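Local structure of S-adenosyl-L-methionine methyl transferase (Ruegeria pomeroyi DSS-3, 3IHT) at residues A33-T37 / G140-V144; L49-Y55 / S76-P82; Y68-V74 / Q86-I92. The protein binds S-adenosylmethionine in a Rossmann-like fold and is probably a methyltransferase that passes the methyl group of this cofactor to a substrate. All coordinates share one frame; numbering follows the deposited sequence. Where two conformers were deposited one is given.

How the interactions relate
The three contacts illustrate how a Rossmann-like methyltransferase builds a cofactor site at the C-terminal ends of its parallel strands. Interaction 1 closes the widest loop of the three, bringing helix 15-36 onto strand 141-145, and the other two are nested within that loop. Its centre lies about 21 Å from those of interactions 2 and 3, and its nearest atoms stay about 8 and 9 Å from theirs. Interactions 2 and 3 have centres about 12 Å apart, alternate along the chain and touch, notably where Leu49 N meets Glu71 OE1. Both also touch S-adenosylmethionine: the loop leading into helix 53-61 takes its amino-acid end, and the strand ends of interaction 3 take its ribose and adenine.

Interaction 1 of 3, residues A33-T37 / G140-V144; sequences AIAQT and GGLMV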
# COMPACT_ATOMS: atom_id res chain seq x y z
N ALA A 33 17.59 -4.58 -9.64
CA ALA A 33 17.42 -5.34 -10.89
C ALA A 33 17.66 -4.47 -12.14
O ALA A 33 18.31 -4.92 -13.09
CB ALA A 33 16.06 -6.03 -10.95
N ILE A 34 17.20 -3.20 -12.10
CA ILE A 34 17.45 -2.27 -13.20
C ILE A 34 18.97 -2.06 -13.37
O ILE A 34 19.51 -2.15 -14.49
CB ILE A 34 16.72 -0.89 -12.99
CG1 ILE A 34 15.19 -1.08 -13.11
CG2 ILE A 34 17.27 0.19 -13.99
CD1 ILE A 34 14.37 0.09 -12.48
N ALA A 35 19.67 -1.80 -12.28
CA ALA A 35 21.12 -1.61 -12.33
C ALA A 35 21.85 -2.83 -12.87
O ALA A 35 22.78 -2.71 -13.71
CB ALA A 35 21.65 -1.24 -10.92
N GLN A 36 21.44 -3.98 -12.39
CA GLN A 36 22.04 -5.27 -12.75
C GLN A 36 21.76 -5.66 -14.20
O GLN A 36 22.44 -6.55 -14.71
CB GLN A 36 21.51 -6.37 -11.85
CG GLN A 36 22.05 -6.31 -10.44
CD GLN A 36 23.49 -6.77 -10.39
OE1 GLN A 36 23.80 -7.88 -10.86
NE2 GLN A 36 24.37 -5.94 -9.85
N THR A 37 20.80 -5.02 -14.84
CA THR A 37 20.45 -5.29 -16.24
C THR A 37 20.69 -4.11 -17.19
O THR A 37 20.22 -4.12 -18.33
CB THR A 37 18.99 -5.78 -16.38
OG1 THR A 37 18.09 -4.82 -15.83
CG2 THR A 37 18.82 -7.16 -15.66
N GLY A 140 21.16 -13.06 -19.08
CA GLY A 140 21.42 -12.01 -18.13
C GLY A 140 20.19 -11.29 -17.59
O GLY A 140 20.29 -10.47 -16.68
N GLY A 141 19.03 -11.58 -18.15
CA GLY A 141 17.78 -10.99 -17.71
C GLY A 141 17.39 -11.39 -16.31
O GLY A 141 17.71 -12.50 -15.86
N LEU A 142 16.67 -10.51 -15.63
CA LEU A 142 16.21 -10.78 -14.27
C LEU A 142 14.68 -10.81 -14.21
O LEU A 142 13.98 -10.18 -15.05
CB LEU A 142 16.76 -9.72 -13.32
CG LEU A 142 18.28 -9.64 -13.18
CD1 LEU A 142 18.65 -8.52 -12.21
CD2 LEU A 142 18.88 -10.96 -12.71
N MSE A 143 14.18 -11.57 -13.23
CA MSE A 143 12.75 -11.71 -12.95
C MSE A 143 12.55 -11.36 -11.48
O MSE A 143 13.20 -11.94 -10.61
CB MSE A 143 12.25 -13.13 -13.33
CG MSE A 143 10.76 -13.23 -13.52
SE MSE A 143 9.83 -13.34 -11.83
CE MSE A 143 8.20 -12.54 -12.47
N VAL A 144 11.73 -10.36 -11.20
CA VAL A 144 11.43 -9.94 -9.82
C VAL A 144 9.93 -10.15 -9.58
O VAL A 144 9.10 -9.71 -10.38
CB VAL A 144 11.78 -8.47 -9.58
CG1 VAL A 144 11.36 -7.99 -8.17
CG2 VAL A 144 13.27 -8.22 -9.85
O HOH W 1 22.35 -9.56 -15.11
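Thr37 and Leu142 meet where helix 15-36 packs against strand 141-145 of the central sheet, a helix-on-sheet contact of the Rossmann-like α/β fold. The methyl CG2 of Thr37 comes within 3.5 Å of CG of Leu142, the two side chains crossing at a slant. Leu142 was modelled in two conformers; in the one described here, CG lies anti to the carbonyl carbon (chi1 -62°), and its CD1 rests against the last turn of the helix, 3.6 Å from Gln36 CB and 3.7 Å from Ala33 CA. Two residues along the strand, Val144 adds CG2 at 3.7 Å from Ala33 CB, so the alanine methyl touches both Leu142 CD1 and Val144 CG2.

Thr37 is amphipathic in its use. With chi1 at 57°, OG1 sits between the backbone N and the carbonyl carbon and turns back to donate to Ala33 O at 2.8 Å, while CG2 is left to face the strand. Arg65 also bonds to OG1, which leaves the hydroxyl well satisfied in a buried setting. A valine in place of Thr37 lacks this oxygen, and both Ala33 O and the Arg65 guanidinium would probably lose a hydrogen-bond partner. The polar margin is closed by a water, which donates to Gln36 O at 3.0 Å and to Gly140 O at 2.7 Å.

Interaction 2 of 3, residues L49-Y55 / S76-P82; sequences LGNGRTY and SHPDSTP. With SAM (S-adenosylmethionine), chain C.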
# COMPACT_ATOMS: atom_id res chain seq x y z
N LEU A 49 -0.80 -3.96 -13.79
CA LEU A 49 -0.67 -2.51 -13.63
C LEU A 49 -1.24 -2.01 -12.31
O LEU A 49 -0.59 -1.29 -11.58
CB LEU A 49 -1.39 -1.81 -14.81
CG LEU A 49 -1.35 -0.28 -14.78
CD1 LEU A 49 0.11 0.28 -14.77
CD2 LEU A 49 -2.20 0.28 -15.96
N GLY A 50 -2.49 -2.40 -12.03
CA GLY A 50 -3.22 -1.90 -10.87
C GLY A 50 -3.28 -0.38 -10.79
O GLY A 50 -3.48 0.30 -11.79
N ASN A 51 -3.05 0.15 -9.60
CA ASN A 51 -3.01 1.60 -9.40
C ASN A 51 -1.88 2.25 -10.20
O ASN A 51 -1.98 3.41 -10.57
CB ASN A 51 -2.85 1.92 -7.91
CG ASN A 51 -2.87 3.39 -7.61
OD1 ASN A 51 -1.82 4.04 -7.59
ND2 ASN A 51 -4.06 3.92 -7.32
N GLY A 52 -0.80 1.52 -10.38
CA GLY A 52 0.31 1.91 -11.23
C GLY A 52 1.54 2.47 -10.52
O GLY A 52 2.41 3.09 -11.17
N ARG A 53 1.67 2.24 -9.20
CA ARG A 53 2.82 2.76 -8.46
C ARG A 53 4.15 2.20 -8.87
O ARG A 53 5.12 2.95 -9.02
CB ARG A 53 2.63 2.68 -6.93
CG ARG A 53 1.46 3.52 -6.43
CD ARG A 53 1.39 3.67 -4.91
NE ARG A 53 0.30 4.53 -4.50
CZ ARG A 53 -0.96 4.15 -4.31
NH1 ARG A 53 -1.34 2.88 -4.48
NH2 ARG A 53 -1.85 5.06 -3.95
N THR A 54 4.26 0.88 -9.05
CA THR A 54 5.55 0.32 -9.47
C THR A 54 5.81 0.70 -10.91
O THR A 54 6.96 0.92 -11.26
CB THR A 54 5.78 -1.23 -9.29
OG1 THR A 54 4.68 -1.97 -9.84
CG2 THR A 54 6.04 -1.59 -7.78
N TYR A 55 4.77 0.78 -11.74
CA TYR A 55 4.97 1.24 -13.11
C TYR A 55 5.55 2.68 -13.11
O TYR A 55 6.49 2.98 -13.84
CB TYR A 55 3.68 1.16 -13.91
CG TYR A 55 3.84 1.77 -15.30
CD1 TYR A 55 4.75 1.25 -16.23
CD2 TYR A 55 3.03 2.81 -15.68
CE1 TYR A 55 4.90 1.85 -17.53
CE2 TYR A 55 3.15 3.43 -16.95
CZ TYR A 55 4.08 2.93 -17.88
OH TYR A 55 4.18 3.55 -19.12
N SER A 76 -5.53 2.50 -13.75
CA SER A 76 -4.41 3.17 -13.11
C SER A 76 -4.70 4.63 -12.73
O SER A 76 -5.52 5.30 -13.36
CB SER A 76 -3.18 3.16 -14.05
OG SER A 76 -3.57 3.44 -15.40
N HIS A 77 -3.96 5.12 -11.75
CA HIS A 77 -3.95 6.53 -11.43
C HIS A 77 -3.51 7.23 -12.76
O HIS A 77 -2.65 6.69 -13.48
CB HIS A 77 -2.95 6.82 -10.32
CG HIS A 77 -3.07 8.20 -9.76
ND1 HIS A 77 -2.10 9.16 -9.93
CD2 HIS A 77 -4.07 8.79 -9.05
CE1 HIS A 77 -2.50 10.28 -9.35
NE2 HIS A 77 -3.68 10.08 -8.80
N PRO A 78 -4.10 8.38 -13.09
CA PRO A 78 -3.94 8.85 -14.49
C PRO A 78 -2.48 9.09 -14.92
O PRO A 78 -2.12 8.75 -16.02
CB PRO A 78 -4.77 10.13 -14.51
CG PRO A 78 -5.89 9.82 -13.50
CD PRO A 78 -5.13 9.16 -12.37
N ASP A 79 -1.66 9.63 -14.02
CA ASP A 79 -0.23 9.84 -14.30
C ASP A 79 0.61 8.57 -14.29
O ASP A 79 1.85 8.65 -14.46
CB ASP A 79 0.36 10.85 -13.32
CG ASP A 79 0.35 10.34 -11.87
OD1 ASP A 79 0.00 9.15 -11.63
OD2 ASP A 79 0.64 11.15 -10.98
N SER A 80 -0.03 7.40 -14.15
CA SER A 80 0.66 6.13 -14.15
C SER A 80 0.04 5.18 -15.17
O SER A 80 -0.03 3.97 -14.93
CB SER A 80 0.63 5.52 -12.72
OG SER A 80 1.04 6.47 -11.77
N THR A 81 -0.42 5.72 -16.31
CA THR A 81 -1.11 4.97 -17.32
C THR A 81 -0.17 4.77 -18.50
O THR A 81 0.33 5.77 -19.04
CB THR A 81 -2.42 5.71 -17.77
OG1 THR A 81 -3.22 6.00 -16.62
CG2 THR A 81 -3.23 4.90 -18.78
N PRO A 82 0.05 3.51 -18.93
CA PRO A 82 0.93 3.27 -20.07
C PRO A 82 0.28 3.76 -21.36
O PRO A 82 -0.95 3.64 -21.52
CB PRO A 82 1.07 1.75 -20.12
CG PRO A 82 -0.17 1.23 -19.48
CD PRO A 82 -0.46 2.25 -18.36
N SAM C . 2.29 -3.36 -8.87
CA SAM C . 1.06 -2.50 -8.91
C SAM C . 1.31 -1.12 -8.26
O SAM C . 0.40 -0.27 -8.14
OXT SAM C . 2.44 -0.89 -7.75
CB SAM C . -0.17 -3.21 -8.31
CG SAM C . -0.71 -4.39 -9.15
SD SAM C . -2.26 -5.14 -8.45
CE SAM C . -1.55 -5.81 -6.91
C5' SAM C . -2.37 -6.63 -9.53
C4' SAM C . -2.75 -6.37 -10.98
O4' SAM C . -2.53 -7.58 -11.73
C3' SAM C . -4.22 -5.99 -11.19
O3' SAM C . -4.36 -4.77 -11.93
C2' SAM C . -4.84 -7.19 -11.91
O2' SAM C . -5.94 -6.93 -12.80
C1' SAM C . -3.62 -7.74 -12.64
N9 SAM C . -3.79 -9.17 -13.02
C8 SAM C . -3.97 -10.24 -12.16
N7 SAM C . -4.06 -11.37 -12.89
C5 SAM C . -3.95 -11.06 -14.20
C6 SAM C . -3.97 -11.84 -15.36
N6 SAM C . -4.16 -13.18 -15.31
N1 SAM C . -3.78 -11.19 -16.56
C2 SAM C . -3.61 -9.82 -16.67
N3 SAM C . -3.62 -9.05 -15.51
C4 SAM C . -3.77 -9.67 -14.30
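The ring of Tyr55 meets Ser80 edge-on where the glycine-rich loop of a Rossmann-like methyltransferase, segment 49-55, leads into its helix: CD2 of Tyr55 lies 3.4 Å from Ser80 O, which is near the ring plane and has no hydrogen-bond partner in the model. With CG of Tyr55 anti to the backbone N (chi1 174°), the ring swings toward the 76-82 loop, and Pro82 crosses it at a slant, its CA close to the tyrosine hydroxyl, whose polar partner is Arg59. The His77 ring has Pro78 CD over one face and Asp79 OD1 at its edge, where ND1 donates to it at 2.7 Å; Ser80 OG reaches the same oxygen from the opposite face of the carboxylate. Beside this ring, turned 20° from it, lies the Asn51 amide, whose OD1 sits over the Arg53 guanidinium and accepts a bond from Arg15 of the second subunit.

Segment 76-82 backs the glycine-rich loop: His77 N donates to Asn51 O at 2.9 Å, and CD2 of Leu49 meets Pro82 CD tip to tip at 3.6 Å. At Gly52, a CB would collide with Ser80 CB, so the close approach depends on the missing side chain. The loop also serves the cofactor. Gly52 N and Arg53 N both donate to the carboxylate oxygen O of S-adenosylmethionine, and Thr54 N donates to its OXT at 2.9 Å.

Interaction 3 of 3, residues Y68-V74 / Q86-I92; sequences YVFERAV and QLILGDI. With SAM (S-adenosylmethionine), chain C.
Phe70 and Ile88 run alongside each other on the same face of two paired strands, and the CD1 methyl of Ile88 sits over a face of the phenylalanine ring, 3.9 Å from its centroid, in a CH-pi contact. Ile92 CG2 packs against CB of the same phenylalanine. At the start of the strands Tyr68 repeats the theme, with Gln86 CG over its ring face while the glutamine amide is turned 71° from the ring. On the face that carries Val69 and Leu87, the Leu87 methyls meet CG2 of Val74 from the loop beyond the strand.

The backbones pair in parallel, their directions 21° apart. Val69 N donates to Gln86 O and Ile88 N to Val69 O, both at 2.8 Å and nearly straight; Glu71 N to Ile88 O is longer, and Gly90 N closes the run on Glu71 O.

The strand ends then turn to S-adenosylmethionine. Glu71, bent at chi2 (57°), presents OE1 to the ribose O3' at 2.6 Å and OE2 to O2', as the acidic residue ending the second strand does in many Rossmann-like methyltransferases. In one of its two conformers Arg72 lays its guanidinium face against the adenine and donates from NE to O2'. The adenine N6 donates to Asp91 OD1. Its N1 accepts from Ile92 N.

Strand 87-89 is the outermost strand on this side within the chain, with strand 67-71 bonded on its far side to strand 44-47; helix 92-103 covers Phe70 and Ile88, while Leu49 and Pro82 pack on Val69.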
# COMPACT_ATOMS: atom_id res chain seq x y z
N TYR A 68 6.84 -2.41 -21.32
CA TYR A 68 5.52 -2.91 -21.72
C TYR A 68 4.75 -3.38 -20.49
O TYR A 68 5.31 -4.06 -19.59
CB TYR A 68 5.61 -4.04 -22.72
CG TYR A 68 6.09 -3.63 -24.06
CD1 TYR A 68 7.45 -3.49 -24.30
CD2 TYR A 68 5.20 -3.31 -25.09
CE1 TYR A 68 7.91 -3.07 -25.54
CE2 TYR A 68 5.66 -2.87 -26.32
CZ TYR A 68 7.02 -2.76 -26.52
OH TYR A 68 7.54 -2.35 -27.73
N VAL A 69 3.47 -3.00 -20.44
CA VAL A 69 2.58 -3.28 -19.33
C VAL A 69 1.54 -4.29 -19.75
O VAL A 69 0.85 -4.09 -20.75
CB VAL A 69 1.90 -1.95 -18.81
CG1 VAL A 69 0.89 -2.25 -17.74
CG2 VAL A 69 2.93 -0.99 -18.29
N PHE A 70 1.42 -5.37 -18.98
CA PHE A 70 0.46 -6.46 -19.21
C PHE A 70 -0.66 -6.30 -18.19
O PHE A 70 -0.41 -6.26 -16.98
CB PHE A 70 1.12 -7.83 -19.04
CG PHE A 70 2.17 -8.15 -20.06
CD1 PHE A 70 3.39 -7.47 -20.08
CD2 PHE A 70 1.97 -9.17 -20.96
CE1 PHE A 70 4.38 -7.79 -20.98
CE2 PHE A 70 2.97 -9.51 -21.88
CZ PHE A 70 4.15 -8.83 -21.89
N GLU A 71 -1.88 -6.12 -18.65
CA GLU A 71 -2.99 -5.88 -17.73
C GLU A 71 -4.30 -6.30 -18.41
O GLU A 71 -4.46 -6.18 -19.63
CB GLU A 71 -3.03 -4.38 -17.32
CG GLU A 71 -4.18 -3.94 -16.51
CD GLU A 71 -4.33 -4.74 -15.20
OE1 GLU A 71 -3.44 -4.66 -14.34
OE2 GLU A 71 -5.34 -5.44 -15.04
N ARG A 72 -5.23 -6.82 -17.62
CA ARG A 72 -6.52 -7.25 -18.14
C ARG A 72 -7.52 -6.11 -18.14
O ARG A 72 -8.36 -6.05 -19.03
CB ARG A 72 -7.06 -8.47 -17.35
CG ARG A 72 -7.45 -8.20 -15.91
CD ARG A 72 -7.67 -9.53 -15.18
NE ARG A 72 -7.49 -9.43 -13.74
CZ ARG A 72 -7.43 -10.47 -12.92
NH1 ARG A 72 -7.51 -11.70 -13.40
NH2 ARG A 72 -7.28 -10.28 -11.62
N ALA A 73 -7.40 -5.18 -17.18
CA ALA A 73 -8.31 -4.04 -17.11
C ALA A 73 -7.59 -2.79 -16.57
O ALA A 73 -7.16 -2.79 -15.43
CB ALA A 73 -9.47 -4.40 -16.21
N VAL A 74 -7.45 -1.76 -17.40
CA VAL A 74 -6.68 -0.59 -16.98
C VAL A 74 -7.52 0.29 -16.04
O VAL A 74 -8.59 0.80 -16.42
CB VAL A 74 -6.18 0.21 -18.17
CG1 VAL A 74 -5.59 1.58 -17.75
CG2 VAL A 74 -5.16 -0.66 -18.99
N GLN A 86 2.41 0.55 -25.70
CA GLN A 86 3.15 -0.24 -24.71
C GLN A 86 2.24 -1.01 -23.77
O GLN A 86 2.71 -1.60 -22.80
CB GLN A 86 4.12 0.63 -23.94
CG GLN A 86 5.47 0.80 -24.70
CD GLN A 86 5.34 1.77 -25.79
OE1 GLN A 86 4.90 2.89 -25.56
NE2 GLN A 86 5.69 1.36 -27.00
N LEU A 87 0.94 -1.03 -24.08
CA LEU A 87 -0.01 -1.83 -23.33
C LEU A 87 -0.28 -3.13 -24.07
O LEU A 87 -0.58 -3.11 -25.25
CB LEU A 87 -1.28 -1.03 -23.16
CG LEU A 87 -2.46 -1.73 -22.53
CD1 LEU A 87 -2.14 -2.17 -21.06
CD2 LEU A 87 -3.70 -0.80 -22.61
N ILE A 88 -0.17 -4.23 -23.35
CA ILE A 88 -0.51 -5.56 -23.83
C ILE A 88 -1.71 -6.00 -23.03
O ILE A 88 -1.60 -6.47 -21.87
CB ILE A 88 0.69 -6.52 -23.72
CG1 ILE A 88 1.81 -6.01 -24.63
CG2 ILE A 88 0.27 -7.99 -24.16
CD1 ILE A 88 3.18 -6.66 -24.46
N LEU A 89 -2.87 -5.80 -23.62
CA LEU A 89 -4.13 -5.94 -22.92
C LEU A 89 -4.67 -7.36 -23.02
O LEU A 89 -4.73 -7.94 -24.12
CB LEU A 89 -5.14 -4.93 -23.47
CG LEU A 89 -6.51 -4.89 -22.78
CD1 LEU A 89 -6.43 -4.17 -21.47
CD2 LEU A 89 -7.55 -4.21 -23.71
N GLY A 90 -5.08 -7.90 -21.89
CA GLY A 90 -5.71 -9.21 -21.83
C GLY A 90 -5.16 -10.02 -20.67
O GLY A 90 -4.42 -9.53 -19.81
N ASP A 91 -5.54 -11.26 -20.66
CA ASP A 91 -5.11 -12.17 -19.61
C ASP A 91 -3.73 -12.68 -19.97
O ASP A 91 -3.55 -13.23 -21.06
CB ASP A 91 -6.09 -13.32 -19.54
CG ASP A 91 -5.90 -14.16 -18.28
OD1 ASP A 91 -4.77 -14.60 -18.01
OD2 ASP A 91 -6.88 -14.33 -17.53
N ILE A 92 -2.78 -12.54 -19.04
CA ILE A 92 -1.40 -12.94 -19.33
C ILE A 92 -1.26 -14.41 -19.69
O ILE A 92 -0.29 -14.79 -20.32
CB ILE A 92 -0.39 -12.55 -18.23
CG1 ILE A 92 -0.71 -13.24 -16.91
CG2 ILE A 92 -0.34 -11.01 -18.06
CD1 ILE A 92 0.39 -13.00 -15.85
N SAM C . 2.29 -3.36 -8.87
CA SAM C . 1.06 -2.50 -8.91
C SAM C . 1.31 -1.12 -8.26
O SAM C . 0.40 -0.27 -8.14
OXT SAM C . 2.44 -0.89 -7.75
CB SAM C . -0.17 -3.21 -8.31
CG SAM C . -0.71 -4.39 -9.15
SD SAM C . -2.26 -5.14 -8.45
CE SAM C . -1.55 -5.81 -6.91
C5' SAM C . -2.37 -6.63 -9.53
C4' SAM C . -2.75 -6.37 -10.98
O4' SAM C . -2.53 -7.58 -11.73
C3' SAM C . -4.22 -5.99 -11.19
O3' SAM C . -4.36 -4.77 -11.93
C2' SAM C . -4.84 -7.19 -11.91
O2' SAM C . -5.94 -6.93 -12.80
C1' SAM C . -3.62 -7.74 -12.64
N9 SAM C . -3.79 -9.17 -13.02
C8 SAM C . -3.97 -10.24 -12.16
N7 SAM C . -4.06 -11.37 -12.89
C5 SAM C . -3.95 -11.06 -14.20
C6 SAM C . -3.97 -11.84 -15.36
N6 SAM C . -4.16 -13.18 -15.31
N1 SAM C . -3.78 -11.19 -16.56
C2 SAM C . -3.61 -9.82 -16.67
N3 SAM C . -3.62 -9.05 -15.51
C4 SAM C . -3.77 -9.67 -14.30